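Local coordinates for nucleotide-binding protein, universal stress protein UspA family (Lactobacillus plantarum, PDB 3S3T) that binds ATP within a universal stress protein fold and probably takes part in the bacterial response to stress, at residues Ala38-Asp43 and Thr88-Gly93; Leu9-Ser14 and Asp110-Gly115; Glu24-Ala29 and Ala79-Pro84. One frame throughout, in Å; residues are numbered along the deposited sequence.

Contact 1 of 3, residues Ala38-Asp43 and Thr88-Gly93. With ATP (adenosine-5'-triphosphate), chain I.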
loop_
_atom_site.group_PDB
_atom_site.type_symbol
_atom_site.label_atom_id
_atom_site.label_comp_id
_atom_site.label_asym_id
_atom_site.label_seq_id
_atom_site.Cartn_x
_atom_site.Cartn_y
_atom_site.Cartn_z
ATOM N N ALA A 38 3.452 -1.108 -26.366
ATOM C CA ALA A 38 2.862 0.033 -25.617
ATOM C C ALA A 38 1.353 -0.120 -25.537
ATOM O O ALA A 38 0.681 -0.422 -26.548
ATOM C CB ALA A 38 3.239 1.350 -26.233
ATOM N N LEU A 39 0.818 0.028 -24.322
ATOM C CA LEU A 39 -0.606 -0.199 -24.064
ATOM C C LEU A 39 -1.207 1.033 -23.393
ATOM O O LEU A 39 -0.772 1.395 -22.314
ATOM C CB LEU A 39 -0.804 -1.404 -23.154
ATOM C CG LEU A 39 -2.194 -1.646 -22.526
ATOM C CD1 LEU A 39 -3.327 -1.934 -23.621
ATOM C CD2 LEU A 39 -2.097 -2.770 -21.565
ATOM N N TYR A 40 -2.171 1.678 -24.041
ATOM C CA TYR A 40 -2.979 2.729 -23.387
ATOM C C TYR A 40 -4.353 2.187 -23.047
ATOM O O TYR A 40 -5.069 1.684 -23.927
ATOM C CB TYR A 40 -3.124 3.927 -24.334
ATOM C CG TYR A 40 -3.808 5.147 -23.737
ATOM C CD1 TYR A 40 -5.188 5.182 -23.525
ATOM C CD2 TYR A 40 -3.070 6.287 -23.397
ATOM C CE1 TYR A 40 -5.794 6.297 -22.947
ATOM C CE2 TYR A 40 -3.691 7.432 -22.864
ATOM C CZ TYR A 40 -5.010 7.430 -22.633
ATOM O OH TYR A 40 -5.556 8.564 -22.107
ATOM N N VAL A 41 -4.753 2.295 -21.785
ATOM C CA VAL A 41 -6.092 1.883 -21.399
ATOM C C VAL A 41 -7.043 3.060 -21.231
ATOM O O VAL A 41 -6.821 3.942 -20.400
ATOM C CB VAL A 41 -6.096 1.025 -20.122
ATOM C CG1 VAL A 41 -7.523 0.394 -19.913
ATOM C CG2 VAL A 41 -5.072 -0.097 -20.230
ATOM N N VAL A 42 -8.121 3.052 -22.025
ATOM C CA VAL A 42 -9.185 4.054 -21.911
ATOM C C VAL A 42 -10.108 3.641 -20.751
ATOM O O VAL A 42 -10.831 2.629 -20.825
ATOM C CB VAL A 42 -10.015 4.158 -23.213
ATOM C CG1 VAL A 42 -11.112 5.179 -23.068
ATOM C CG2 VAL A 42 -9.160 4.450 -24.427
ATOM N N ASP A 43 -10.120 4.428 -19.685
ATOM C CA ASP A 43 -10.905 4.057 -18.509
ATOM C C ASP A 43 -12.376 4.262 -18.815
ATOM O O ASP A 43 -12.825 5.392 -18.974
ATOM C CB ASP A 43 -10.505 4.909 -17.305
ATOM C CG ASP A 43 -11.137 4.428 -16.008
ATOM O OD1 ASP A 43 -12.192 3.774 -16.002
ATOM O OD2 ASP A 43 -10.532 4.713 -14.978
ATOM N N THR A 88 1.454 -1.458 -30.730
ATOM C CA THR A 88 0.694 -0.489 -29.960
ATOM C C THR A 88 -0.729 -1.011 -29.771
ATOM O O THR A 88 -1.328 -1.612 -30.695
ATOM C CB THR A 88 0.677 0.863 -30.639
ATOM O OG1 THR A 88 0.033 0.774 -31.928
ATOM C CG2 THR A 88 2.117 1.402 -30.776
ATOM N N GLU A 89 -1.278 -0.782 -28.591
ATOM C CA GLU A 89 -2.587 -1.276 -28.272
ATOM C C GLU A 89 -3.342 -0.241 -27.458
ATOM O O GLU A 89 -2.799 0.321 -26.487
ATOM C CB GLU A 89 -2.435 -2.532 -27.426
ATOM C CG GLU A 89 -3.743 -3.264 -27.179
ATOM C CD GLU A 89 -3.872 -4.552 -27.947
ATOM O OE1 GLU A 89 -2.845 -5.258 -28.163
ATOM O OE2 GLU A 89 -5.030 -4.898 -28.274
ATOM N N ILE A 90 -4.591 0.002 -27.846
ATOM C CA ILE A 90 -5.487 0.823 -27.087
ATOM C C ILE A 90 -6.631 -0.086 -26.644
ATOM O O ILE A 90 -7.315 -0.718 -27.477
ATOM C CB ILE A 90 -6.021 2.012 -27.931
ATOM C CG1 ILE A 90 -4.877 2.818 -28.561
ATOM C CG2 ILE A 90 -6.960 2.881 -27.115
ATOM C CD1 ILE A 90 -3.877 3.342 -27.621
ATOM N N SER A 91 -6.806 -0.200 -25.331
ATOM C CA SER A 91 -7.874 -1.020 -24.777
ATOM C C SER A 91 -8.781 -0.201 -23.887
ATOM O O SER A 91 -8.417 0.907 -23.468
ATOM C CB SER A 91 -7.271 -2.182 -23.960
ATOM O OG SER A 91 -6.603 -3.104 -24.816
ATOM N N TYR A 92 -9.953 -0.766 -23.614
ATOM C CA TYR A 92 -11.007 -0.141 -22.814
ATOM C C TYR A 92 -11.256 -1.003 -21.568
ATOM O O TYR A 92 -11.459 -2.219 -21.653
ATOM C CB TYR A 92 -12.286 0.042 -23.645
ATOM C CG TYR A 92 -12.017 0.772 -24.953
ATOM C CD1 TYR A 92 -11.525 0.085 -26.074
ATOM C CD2 TYR A 92 -12.248 2.131 -25.069
ATOM C CE1 TYR A 92 -11.254 0.756 -27.282
ATOM C CE2 TYR A 92 -11.988 2.821 -26.261
ATOM C CZ TYR A 92 -11.492 2.141 -27.364
ATOM O OH TYR A 92 -11.240 2.835 -28.548
ATOM N N GLY A 93 -11.161 -0.386 -20.390
ATOM C CA GLY A 93 -11.428 -1.120 -19.139
ATOM C C GLY A 93 -10.907 -0.289 -17.997
ATOM O O GLY A 93 -10.601 0.907 -18.172
HETATM P PG ATP I . -3.529 7.809 -9.126
HETATM O O1G ATP I . -4.256 7.321 -10.358
HETATM O O2G ATP I . -4.189 9.008 -8.515
HETATM O O3G ATP I . -3.264 6.768 -8.047
HETATM P PB ATP I . -1.470 8.843 -10.942
HETATM O O1B ATP I . -0.548 10.002 -10.692
HETATM O O2B ATP I . -2.519 8.986 -11.990
HETATM O O3B ATP I . -2.093 8.425 -9.531
HETATM P PA ATP I . -0.834 6.174 -11.901
HETATM O O1A ATP I . -2.220 6.096 -12.462
HETATM O O2A ATP I . -0.474 5.105 -10.953
HETATM O O3A ATP I . -0.500 7.578 -11.237
HETATM O "O5'" ATP I . 0.166 6.124 -13.202
HETATM C "C5'" ATP I . 1.463 5.550 -13.054
HETATM C "C4'" ATP I . 1.880 4.850 -14.351
HETATM O "O4'" ATP I . 0.871 3.874 -14.582
HETATM C "C3'" ATP I . 1.863 5.745 -15.579
HETATM O "O3'" ATP I . 3.062 6.484 -15.738
HETATM C "C2'" ATP I . 1.591 4.705 -16.638
HETATM O "O2'" ATP I . 2.824 4.050 -16.901
HETATM C "C1'" ATP I . 0.619 3.741 -15.972
HETATM N N9 ATP I . -0.771 4.057 -16.289
HETATM C C8 ATP I . -1.627 4.853 -15.575
HETATM N N7 ATP I . -2.829 4.940 -16.190
HETATM C C5 ATP I . -2.731 4.195 -17.297
HETATM C C6 ATP I . -3.628 3.880 -18.403
HETATM N N6 ATP I . -4.874 4.396 -18.390
HETATM N N1 ATP I . -3.167 3.054 -19.409
HETATM C C2 ATP I . -1.915 2.572 -19.364
HETATM N N3 ATP I . -1.015 2.848 -18.410
HETATM C C4 ATP I . -1.385 3.631 -17.372
#

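Contact 2 of 3, residues Leu9-Ser14 and Asp110-Gly115. With ATP (adenosine-5'-triphosphate), chain I.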
loop_
_atom_site.group_PDB
_atom_site.type_symbol
_atom_site.label_atom_id
_atom_site.label_comp_id
_atom_site.label_asym_id
_atom_site.label_seq_id
_atom_site.Cartn_x
_atom_site.Cartn_y
_atom_site.Cartn_z
ATOM N N LEU A 9 6.261 -4.966 -21.826
ATOM C CA LEU A 9 5.024 -4.225 -21.852
ATOM C C LEU A 9 5.280 -2.889 -21.180
ATOM O O LEU A 9 5.889 -2.828 -20.098
ATOM C CB LEU A 9 3.913 -4.968 -21.087
ATOM C CG LEU A 9 2.530 -4.296 -21.093
ATOM C CD1 LEU A 9 1.909 -4.166 -22.475
ATOM C CD2 LEU A 9 1.606 -5.103 -20.209
ATOM N N VAL A 10 4.885 -1.818 -21.852
ATOM C CA VAL A 10 4.951 -0.493 -21.275
ATOM C C VAL A 10 3.546 0.145 -21.327
ATOM O O VAL A 10 3.139 0.685 -22.336
ATOM C CB VAL A 10 6.049 0.404 -21.875
ATOM C CG1 VAL A 10 5.939 0.573 -23.402
ATOM C CG2 VAL A 10 6.041 1.747 -21.138
ATOM N N PRO A 11 2.793 0.033 -20.216
ATOM C CA PRO A 11 1.517 0.719 -20.171
ATOM C C PRO A 11 1.761 2.227 -20.086
ATOM O O PRO A 11 2.557 2.678 -19.251
ATOM C CB PRO A 11 0.844 0.136 -18.913
ATOM C CG PRO A 11 1.573 -1.120 -18.617
ATOM C CD PRO A 11 2.993 -0.804 -19.033
ATOM N N VAL A 12 1.094 2.997 -20.940
ATOM C CA VAL A 12 1.161 4.446 -20.839
ATOM C C VAL A 12 -0.207 5.111 -20.686
ATOM O O VAL A 12 -1.183 4.697 -21.309
ATOM C CB VAL A 12 1.822 5.050 -22.108
ATOM C CG1 VAL A 12 3.295 4.709 -22.168
ATOM C CG2 VAL A 12 1.103 4.545 -23.348
ATOM N N ASP A 13 -0.263 6.170 -19.878
ATOM C CA ASP A 13 -1.373 7.137 -19.938
ATOM C C ASP A 13 -0.848 8.320 -20.729
ATOM O O ASP A 13 0.121 8.166 -21.501
ATOM C CB ASP A 13 -1.904 7.525 -18.545
ATOM C CG ASP A 13 -0.841 8.121 -17.663
ATOM O OD1 ASP A 13 0.174 8.564 -18.206
ATOM O OD2 ASP A 13 -1.039 8.169 -16.453
ATOM N N SER A 14 -1.454 9.497 -20.554
ATOM C CA SER A 14 -1.105 10.619 -21.367
ATOM C C SER A 14 -0.126 11.519 -20.649
ATOM O O SER A 14 0.115 12.635 -21.101
ATOM C CB SER A 14 -2.368 11.402 -21.791
ATOM O OG SER A 14 -3.030 11.905 -20.635
ATOM N N ASP A 110 7.674 -10.609 -20.010
ATOM C CA ASP A 110 8.616 -10.795 -18.878
ATOM C C ASP A 110 9.156 -9.550 -18.251
ATOM O O ASP A 110 9.986 -9.631 -17.328
ATOM C CB ASP A 110 9.779 -11.776 -19.219
ATOM C CG ASP A 110 10.367 -11.562 -20.626
ATOM O OD1 ASP A 110 10.217 -10.473 -21.198
ATOM O OD2 ASP A 110 11.012 -12.495 -21.157
ATOM N N LEU A 111 8.601 -8.399 -18.647
ATOM C CA LEU A 111 8.817 -7.134 -17.969
ATOM C C LEU A 111 7.663 -6.202 -18.226
ATOM O O LEU A 111 7.205 -6.055 -19.363
ATOM C CB LEU A 111 10.072 -6.437 -18.503
ATOM C CG LEU A 111 10.555 -5.165 -17.815
ATOM C CD1 LEU A 111 10.846 -5.395 -16.302
ATOM C CD2 LEU A 111 11.837 -4.643 -18.553
ATOM N N ILE A 112 7.247 -5.487 -17.181
ATOM C CA ILE A 112 6.339 -4.366 -17.359
ATOM C C ILE A 112 7.095 -3.119 -16.913
ATOM O O ILE A 112 7.737 -3.130 -15.840
ATOM C CB ILE A 112 5.064 -4.536 -16.512
ATOM C CG1 ILE A 112 4.305 -5.838 -16.849
ATOM C CG2 ILE A 112 4.131 -3.302 -16.722
ATOM C CD1 ILE A 112 3.005 -6.080 -15.975
ATOM N N VAL A 113 7.070 -2.072 -17.757
ATOM C CA VAL A 113 7.733 -0.816 -17.478
ATOM C C VAL A 113 6.651 0.236 -17.178
ATOM O O VAL A 113 5.737 0.414 -17.943
ATOM C CB VAL A 113 8.634 -0.384 -18.670
ATOM C CG1 VAL A 113 9.294 0.955 -18.393
ATOM C CG2 VAL A 113 9.706 -1.488 -18.994
ATOM N N LEU A 114 6.768 0.923 -16.061
ATOM C CA LEU A 114 5.736 1.900 -15.602
ATOM C C LEU A 114 6.360 3.196 -15.176
ATOM O O LEU A 114 7.451 3.222 -14.586
ATOM C CB LEU A 114 4.964 1.330 -14.376
ATOM C CG LEU A 114 4.060 0.119 -14.614
ATOM C CD1 LEU A 114 3.779 -0.610 -13.299
ATOM C CD2 LEU A 114 2.736 0.468 -15.348
ATOM N N GLY A 115 5.649 4.300 -15.379
ATOM C CA GLY A 115 6.032 5.537 -14.723
ATOM C C GLY A 115 5.683 5.441 -13.261
ATOM O O GLY A 115 4.716 4.786 -12.876
HETATM P PG ATP I . -3.529 7.809 -9.126
HETATM O O1G ATP I . -4.256 7.321 -10.358
HETATM O O2G ATP I . -4.189 9.008 -8.515
HETATM O O3G ATP I . -3.264 6.768 -8.047
HETATM P PB ATP I . -1.470 8.843 -10.942
HETATM O O1B ATP I . -0.548 10.002 -10.692
HETATM O O2B ATP I . -2.519 8.986 -11.990
HETATM O O3B ATP I . -2.093 8.425 -9.531
HETATM P PA ATP I . -0.834 6.174 -11.901
HETATM O O1A ATP I . -2.220 6.096 -12.462
HETATM O O2A ATP I . -0.474 5.105 -10.953
HETATM O O3A ATP I . -0.500 7.578 -11.237
HETATM O "O5'" ATP I . 0.166 6.124 -13.202
HETATM C "C5'" ATP I . 1.463 5.550 -13.054
HETATM C "C4'" ATP I . 1.880 4.850 -14.351
HETATM O "O4'" ATP I . 0.871 3.874 -14.582
HETATM C "C3'" ATP I . 1.863 5.745 -15.579
HETATM O "O3'" ATP I . 3.062 6.484 -15.738
HETATM C "C2'" ATP I . 1.591 4.705 -16.638
HETATM O "O2'" ATP I . 2.824 4.050 -16.901
HETATM C "C1'" ATP I . 0.619 3.741 -15.972
HETATM N N9 ATP I . -0.771 4.057 -16.289
HETATM C C8 ATP I . -1.627 4.853 -15.575
HETATM N N7 ATP I . -2.829 4.940 -16.190
HETATM C C5 ATP I . -2.731 4.195 -17.297
HETATM C C6 ATP I . -3.628 3.880 -18.403
HETATM N N6 ATP I . -4.874 4.396 -18.390
HETATM N N1 ATP I . -3.167 3.054 -19.409
HETATM C C2 ATP I . -1.915 2.572 -19.364
HETATM N N3 ATP I . -1.015 2.848 -18.410
HETATM C C4 ATP I . -1.385 3.631 -17.372
#

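Contact 3 of 3, residues Glu24-Ala29 and Ala79-Pro84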
loop_
_atom_site.group_PDB
_atom_site.type_symbol
_atom_site.label_atom_id
_atom_site.label_comp_id
_atom_site.label_asym_id
_atom_site.label_seq_id
_atom_site.Cartn_x
_atom_site.Cartn_y
_atom_site.Cartn_z
ATOM N N GLU A 24 12.358 4.822 -21.755
ATOM C CA GLU A 24 13.246 3.819 -21.156
ATOM C C GLU A 24 12.929 2.415 -21.616
ATOM O O GLU A 24 13.859 1.608 -21.809
ATOM C CB GLU A 24 13.239 3.903 -19.641
ATOM C CG GLU A 24 14.205 2.960 -18.940
ATOM C CD GLU A 24 15.636 3.108 -19.403
ATOM O OE1 GLU A 24 16.384 2.130 -19.258
ATOM O OE2 GLU A 24 15.995 4.186 -19.939
ATOM N N ALA A 25 11.645 2.108 -21.834
ATOM C CA ALA A 25 11.257 0.798 -22.367
ATOM C C ALA A 25 11.893 0.562 -23.735
ATOM O O ALA A 25 12.368 -0.536 -24.020
ATOM C CB ALA A 25 9.703 0.642 -22.440
ATOM N N VAL A 26 11.960 1.585 -24.567
ATOM C CA VAL A 26 12.591 1.400 -25.882
ATOM C C VAL A 26 14.089 1.134 -25.751
ATOM O O VAL A 26 14.666 0.376 -26.510
ATOM C CB VAL A 26 12.389 2.615 -26.786
ATOM C CG1 VAL A 26 13.123 2.402 -28.141
ATOM C CG2 VAL A 26 10.909 2.839 -27.007
ATOM N N ASN A 27 14.710 1.798 -24.792
ATOM C CA ASN A 27 16.106 1.582 -24.448
ATOM C C ASN A 27 16.369 0.119 -23.985
ATOM O O ASN A 27 17.323 -0.542 -24.408
ATOM C CB ASN A 27 16.415 2.579 -23.346
ATOM C CG ASN A 27 17.871 2.737 -23.076
ATOM O OD1 ASN A 27 18.722 1.990 -23.590
ATOM N ND2 ASN A 27 18.196 3.749 -22.266
ATOM N N ILE A 28 15.503 -0.387 -23.126
ATOM C CA ILE A 28 15.626 -1.753 -22.632
ATOM C C ILE A 28 15.390 -2.720 -23.789
ATOM O O ILE A 28 16.131 -3.694 -23.946
ATOM C CB ILE A 28 14.597 -2.032 -21.505
ATOM C CG1 ILE A 28 14.848 -1.125 -20.291
ATOM C CG2 ILE A 28 14.687 -3.493 -21.021
ATOM C CD1 ILE A 28 13.725 -1.173 -19.233
ATOM N N ALA A 29 14.372 -2.418 -24.594
ATOM C CA ALA A 29 14.002 -3.228 -25.735
ATOM C C ALA A 29 15.193 -3.371 -26.714
ATOM O O ALA A 29 15.551 -4.485 -27.105
ATOM C CB ALA A 29 12.778 -2.637 -26.423
ATOM N N ALA A 79 11.410 3.607 -34.816
ATOM C CA ALA A 79 12.089 3.291 -36.096
ATOM C C ALA A 79 13.420 4.014 -36.260
ATOM O O ALA A 79 14.219 3.652 -37.141
ATOM C CB ALA A 79 11.189 3.541 -37.269
ATOM N N THR A 80 13.675 5.027 -35.428
ATOM C CA THR A 80 14.994 5.681 -35.385
ATOM C C THR A 80 16.003 4.952 -34.483
ATOM O O THR A 80 17.154 5.386 -34.382
ATOM C CB THR A 80 14.935 7.168 -34.908
ATOM O OG1 THR A 80 14.741 7.219 -33.492
ATOM C CG2 THR A 80 13.837 7.966 -35.632
ATOM N N THR A 81 15.572 3.865 -33.826
ATOM C CA THR A 81 16.412 3.100 -32.902
ATOM C C THR A 81 16.616 1.672 -33.418
ATOM O O THR A 81 16.011 1.261 -34.414
ATOM C CB THR A 81 15.748 2.989 -31.477
ATOM O OG1 THR A 81 14.707 1.992 -31.500
ATOM C CG2 THR A 81 15.186 4.355 -31.013
ATOM N N SER A 82 17.428 0.900 -32.695
ATOM C CA SER A 82 17.714 -0.476 -33.076
ATOM C C SER A 82 16.807 -1.461 -32.353
ATOM O O SER A 82 17.027 -2.663 -32.423
ATOM C CB SER A 82 19.199 -0.798 -32.847
ATOM O OG SER A 82 19.570 -0.509 -31.504
ATOM N N ALA A 83 15.770 -0.953 -31.694
ATOM C CA ALA A 83 14.777 -1.786 -31.039
ATOM C C ALA A 83 14.056 -2.552 -32.135
ATOM O O ALA A 83 13.730 -1.986 -33.153
ATOM C CB ALA A 83 13.787 -0.932 -30.217
ATOM N N PRO A 84 13.814 -3.853 -31.930
ATOM C CA PRO A 84 13.295 -4.664 -33.030
ATOM C C PRO A 84 11.917 -4.275 -33.527
ATOM O O PRO A 84 11.664 -4.396 -34.716
ATOM C CB PRO A 84 13.239 -6.079 -32.453
ATOM C CG PRO A 84 13.857 -6.033 -31.148
ATOM C CD PRO A 84 14.265 -4.665 -30.792
#

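Contact 1 of 3, residues Ala38-Asp43 and Thr88-Gly93
At Ala38 strand 38-43 already runs parallel to strand 88-93, the axes of the two segments inclined at 29°. Its carbonyl O receives the N-H of Glu89 and, at the same time, a CA-H contact from Thr88. Leu39 has CG anti to the backbone N, which sets CD1 alongside the start of the Glu89 side chain, 3.8 Å from Glu89 CG, and within 3.7 Å of Ser91 OG. At Tyr40 the backbone bonds twice with the partner strand: its N donates to Glu89 O, and its O accepts from Ser91 N at 2.9 Å, nearly along the C=O axis. Against Tyr40 CB presses the tip of Ile90, CD1 lying only 3.4 Å away, while the phenol reaches off to Glu63, whose OE2 is hydrogen-bonded to Tyr40 OH. Val41 turns its own N-H and C=O the other way, to adenine: Val41 N donates to ATP N1 (3.0 Å), and ATP N6 donates to Val41 O (2.8 Å, 173° at the hydrogen). This pair of backbone bonds reads the edge of the base, while Val41 CG1 leans on Gly93 O. Val42 N makes a short bond to Ser91 O, 2.6 Å, and its isopropyl group lies beside the ring of Tyr92, Val42 CB being 3.5 Å from Tyr92 CD2. Val42 O then takes the N-H of Gly93, which approaches from above the carbonyl plane. In the fold, strand 87-93 is the outermost strand of the chain's parallel sheet on this side, and strand 7-11 flanks strand 35-43 across from it. Helix 53-78 covers the face bearing Ala38, Tyr40 and Tyr92, and helix 95-105 the face bearing Leu39, Val41 and Ser91.

Contact 2 of 3, residues Leu9-Ser14 and Asp110-Gly115
Pro11 lies with its ring across the side chains of strand 111-115, at about a right angle to Ile112 and obliquely to Leu114. Pro11 CD meets Ile112 CG2 at 3.6 Å, and Pro11 CG meets Leu114 CD2 at 3.8 Å, so two neighbouring ring carbons are each covered by a methyl branch. Ile112 offers CG2 because that branch stands anti to its backbone N. Val10 and Val113 also cross obliquely; with chi1 of 56°, CG1 of Val10 occupies the crowded position and CG2 is the branch that approaches Val113, 3.5 Å from Val113 O. Behind these side chains the parallel strands are joined by two nearly straight bonds, Leu9 N to Leu111 O and Val113 N to Leu9 O, the latter 2.7 Å long. As proline has no N-H to continue the ladder, Val113 O faces Pro11 CD instead and remains a buried carbonyl without a hydrogen-bonding partner. Beyond Pro11 the strands part and ATP enters: the ribose O2' donates to Pro11 O (2.7 Å) and accepts from Gly115 N (3.2 Å), and Pro11 CB touches adenine at N3. Replacing Pro11 by a glycine would remove the ring and would probably loosen the packing against Ile112, Leu114 and the base. At Gly115 a side chain would collide with ATP O3'. Asp13 lays CB and its carboxylate against the imidazole part of adenine, its OD1 held by Ser15. This divergence at the C-terminal ends of adjacent central strands matches the nucleotide site of the HUP clan. The chemistry implies that the O2' hydroxyl is held by main-chain groups, donating to one and accepting from the other, while Leu114 packs beside O2' and Pro11 against the base.

Contact 3 of 3, residues Glu24-Ala29 and Ala79-Pro84
Helical backbone in 24-29, with Ile28 N bonded to Glu24 O and Ala29 N to Ala25 O, faces an irregular loop at 79-84, and no hydrogen bond crosses between them; the closest CA pair is Ala29 and Ala83, 5.6 Å apart. Val26 carries the contact. Its CG1, anti to the backbone N, reaches obliquely over to Thr81, lying 3.7 Å from Thr81 OG1 and at 4.0 Å from both Thr81 CG2 and the methyl CB of Ala83. That methyl also meets the CB of Ala29, at 4.3 Å, so it packs against Val26 and Ala29, about one turn apart on the helix. The loop keeps its shape through an ST turn: Thr81 OG1, in the crowded position between its backbone N and carbonyl carbon (chi1 78°), accepts from Ala83 N at 3.1 Å and is also hydrogen-bonded to Val78 O at the end of helix 53-78. The turn holds the backbone at Ala83, whose methyl points toward the helix. In the alternating alpha/beta fold, the loop leads from helix 53-78 into strand 87-93, and the contact joins it to helix 16-32. Pro84 follows, its CD resting 3.9 Å from Ala29 O. Farther out, Ser82 N is bonded to Gln30 of the helix and Ser82 O to Gln33 just beyond its end, while Leu36 of strand 35-43 packs beneath Val26 and Ala29.

In the fold
Contacts 1 and 2 lie in the same parallel sheet and meet where strand 35-43 neighbours strand 7-11, Leu39 probably hydrogen-bonding through N and O to Val10 and Val12. Contact 2 is wholly buried at the centre; contact 1, on the outermost strand 87-93, is partly open. Both touch ATP, contact 1 at the base edge and contact 2 at ribose and base. Contact 3 lies farther out, its centre about 16 Å from that of the chain, mostly buried but with Pro84 exposed; it pairs helix with loop by van der Waals packing, largely of small apolar groups, with no hydrogen bond between its segments. Its helix packs Ala25 and Ile28 onto Val10, Leu111 and Val113 of contact 2.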